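Local coordinates for protein (glyceraldehyde 3-phosphate dehydrogenase) (Sulfolobus solfataricus, PDB 1B7G), which catalyses the phosphorylating oxidation of glyceraldehyde 3-phosphate in glycolysis, using NAD or NADP with a marked preference for NADP, at residues R245-S251 with E277-D283. The protein carries 1 engineered substitution. Residue numbers count along the deposited sequence, not the author numbering.
Sequences RIVLISS and EVMIFSD
Strands 246-249 and 278-281 run parallel in a beta-alpha-beta unit, joined by helix 258-267, in the catalytic-domain mixed sheet. Strand 246-249 is the sheet's last; the C-terminal tail, Leu335 to Ile340, bonds along its other edge. The short axes cross at -33°, 4.5 Å apart, Ile246 pairing with Val278 and Ile249 with Phe281. Arg245, its positive phi (97°) marking a non-extended lead-in, accepts Val278 N at its O (2.7 Å); its long side chain turns away to salt bridges with Asp310 and Glu307. Ile246-Ile249 are extended (phi -110 to -132°, psi 113 to 161°), which suits beta-branched residues. Ile246 CG2 meets Ile280 CD1 at 3.7 Å, on the face where helix 139-152 covers Ile246 and Val278. Val247 N bonds Val278 O (2.7 Å), Val247 O accepts Ile280 N (2.9 Å), and its side chain packs opposite, on Met279. Leu248 CD2 reaches back to Ile280 CB (3.8 Å). Ile249 N bonds Ile280 O (2.8 Å), Ile249 O accepts Ser282 N (2.9 Å), and its m,m side chain lies over the Phe281 ring, touching Leu261 of the connecting helix. Past Ile249, hydroxyls suit the more exposed end: Ser250 OG bonds the Ile340 carboxylate, and Ser251 OG donates to Asp283 OD2 at 2.8 Å.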
loop_
_atom_site.group_PDB
_atom_site.type_symbol
_atom_site.label_atom_id
_atom_site.label_comp_id
_atom_site.label_asym_id
_atom_site.label_seq_id
_atom_site.Cartn_x
_atom_site.Cartn_y
_atom_site.Cartn_z
ATOM N N ARG A 245 -14.781 1.127 14.811
ATOM C CA ARG A 245 -13.948 2.290 14.618
ATOM C C ARG A 245 -12.723 2.291 15.567
ATOM O O ARG A 245 -11.851 3.117 15.469
ATOM C CB ARG A 245 -14.681 3.609 14.553
ATOM C CG ARG A 245 -15.502 3.724 13.275
ATOM C CD ARG A 245 -16.197 5.068 13.105
ATOM N NE ARG A 245 -17.376 4.832 12.225
ATOM C CZ ARG A 245 -18.173 5.802 11.821
ATOM N NH1 ARG A 245 -17.921 7.062 12.137
ATOM N NH2 ARG A 245 -19.231 5.495 11.065
ATOM N N ILE A 246 -12.693 1.238 16.352
ATOM C CA ILE A 246 -11.598 0.938 17.267
ATOM C C ILE A 246 -11.250 -0.528 17.058
ATOM O O ILE A 246 -12.148 -1.387 17.081
ATOM C CB ILE A 246 -11.921 1.169 18.740
ATOM C CG1 ILE A 246 -12.125 2.656 19.056
ATOM C CG2 ILE A 246 -10.798 0.616 19.643
ATOM C CD1 ILE A 246 -12.640 2.927 20.480
ATOM N N VAL A 247 -9.992 -0.846 16.811
ATOM C CA VAL A 247 -9.601 -2.261 16.731
ATOM C C VAL A 247 -8.484 -2.515 17.770
ATOM O O VAL A 247 -7.804 -1.577 18.180
ATOM C CB VAL A 247 -9.136 -2.717 15.355
ATOM C CG1 VAL A 247 -10.303 -2.783 14.369
ATOM C CG2 VAL A 247 -8.021 -1.847 14.779
ATOM N N LEU A 248 -8.268 -3.757 18.118
ATOM C CA LEU A 248 -7.234 -4.124 19.079
ATOM C C LEU A 248 -6.133 -4.853 18.288
ATOM O O LEU A 248 -6.437 -5.506 17.279
ATOM C CB LEU A 248 -7.748 -5.008 20.208
ATOM C CG LEU A 248 -8.675 -4.328 21.227
ATOM C CD1 LEU A 248 -9.160 -5.307 22.276
ATOM C CD2 LEU A 248 -7.978 -3.153 21.929
ATOM N N ILE A 249 -4.906 -4.614 18.703
ATOM C CA ILE A 249 -3.727 -5.270 18.096
ATOM C C ILE A 249 -3.062 -6.111 19.197
ATOM O O ILE A 249 -2.578 -5.538 20.198
ATOM C CB ILE A 249 -2.697 -4.208 17.670
ATOM C CG1 ILE A 249 -3.281 -3.131 16.789
ATOM C CG2 ILE A 249 -1.450 -4.860 17.044
ATOM C CD1 ILE A 249 -3.922 -3.483 15.482
ATOM N N SER A 250 -3.081 -7.408 19.068
ATOM C CA SER A 250 -2.486 -8.335 20.011
ATOM C C SER A 250 -0.978 -8.436 19.782
ATOM O O SER A 250 -0.451 -7.891 18.822
ATOM C CB SER A 250 -3.128 -9.727 19.861
ATOM O OG SER A 250 -2.589 -10.447 18.758
ATOM N N SER A 251 -0.300 -9.219 20.617
ATOM C CA SER A 251 1.144 -9.449 20.385
ATOM C C SER A 251 1.339 -10.899 19.970
ATOM O O SER A 251 2.399 -11.479 20.142
ATOM C CB SER A 251 1.865 -9.182 21.728
ATOM O OG SER A 251 1.270 -10.025 22.703
ATOM N N GLU A 277 -9.805 2.571 11.519
ATOM C CA GLU A 277 -10.049 2.347 12.918
ATOM C C GLU A 277 -8.875 2.774 13.821
ATOM O O GLU A 277 -7.721 2.655 13.388
ATOM C CB GLU A 277 -10.289 0.856 13.171
ATOM C CG GLU A 277 -11.484 0.291 12.350
ATOM C CD GLU A 277 -11.103 -0.177 10.961
ATOM O OE1 GLU A 277 -9.908 -0.079 10.582
ATOM O OE2 GLU A 277 -12.007 -0.647 10.218
ATOM N N VAL A 278 -9.168 3.131 15.055
ATOM C CA VAL A 278 -8.089 3.425 16.040
ATOM C C VAL A 278 -7.470 2.100 16.408
ATOM O O VAL A 278 -8.241 1.165 16.698
ATOM C CB VAL A 278 -8.650 4.142 17.292
ATOM C CG1 VAL A 278 -7.599 4.315 18.399
ATOM C CG2 VAL A 278 -9.145 5.534 16.898
ATOM N N MET A 279 -6.138 1.937 16.319
ATOM C CA MET A 279 -5.477 0.668 16.543
ATOM C C MET A 279 -4.845 0.590 17.941
ATOM O O MET A 279 -3.737 1.115 18.139
ATOM C CB MET A 279 -4.383 0.416 15.492
ATOM C CG MET A 279 -4.891 0.108 14.092
ATOM S SD MET A 279 -3.717 0.559 12.795
ATOM C CE MET A 279 -4.081 2.241 12.509
ATOM N N ILE A 280 -5.577 0.071 18.923
ATOM C CA ILE A 280 -5.077 0.046 20.297
ATOM C C ILE A 280 -4.254 -1.211 20.544
ATOM O O ILE A 280 -4.695 -2.325 20.263
ATOM C CB ILE A 280 -6.212 0.113 21.332
ATOM C CG1 ILE A 280 -6.959 1.444 21.206
ATOM C CG2 ILE A 280 -5.656 -0.079 22.755
ATOM C CD1 ILE A 280 -8.172 1.592 22.080
ATOM N N PHE A 281 -3.034 -1.008 21.043
ATOM C CA PHE A 281 -2.165 -2.135 21.396
ATOM C C PHE A 281 -2.649 -2.762 22.688
ATOM O O PHE A 281 -2.610 -2.129 23.750
ATOM C CB PHE A 281 -0.695 -1.645 21.514
ATOM C CG PHE A 281 -0.181 -1.320 20.120
ATOM C CD1 PHE A 281 -0.415 -0.084 19.549
ATOM C CD2 PHE A 281 0.482 -2.305 19.398
ATOM C CE1 PHE A 281 0.055 0.190 18.289
ATOM C CE2 PHE A 281 0.942 -2.038 18.110
ATOM C CZ PHE A 281 0.708 -0.798 17.570
ATOM N N SER A 282 -3.241 -3.954 22.582
ATOM C CA SER A 282 -3.866 -4.618 23.699
ATOM C C SER A 282 -2.951 -4.974 24.854
ATOM O O SER A 282 -3.399 -4.791 26.010
ATOM C CB SER A 282 -4.665 -5.869 23.265
ATOM O OG SER A 282 -3.822 -6.932 22.907
ATOM N N ASP A 283 -1.663 -5.167 24.634
ATOM C CA ASP A 283 -0.718 -5.350 25.730
ATOM C C ASP A 283 -0.410 -4.023 26.413
ATOM O O ASP A 283 0.133 -4.072 27.519
ATOM C CB ASP A 283 0.611 -5.924 25.194
ATOM C CG ASP A 283 0.558 -7.405 24.928
ATOM O OD1 ASP A 283 -0.521 -8.023 25.040
ATOM O OD2 ASP A 283 1.610 -7.995 24.595
HETATM O O HOH W 1 -0.384 -5.356 21.924
HETATM O O HOH W 2 -1.710 -9.870 23.013
#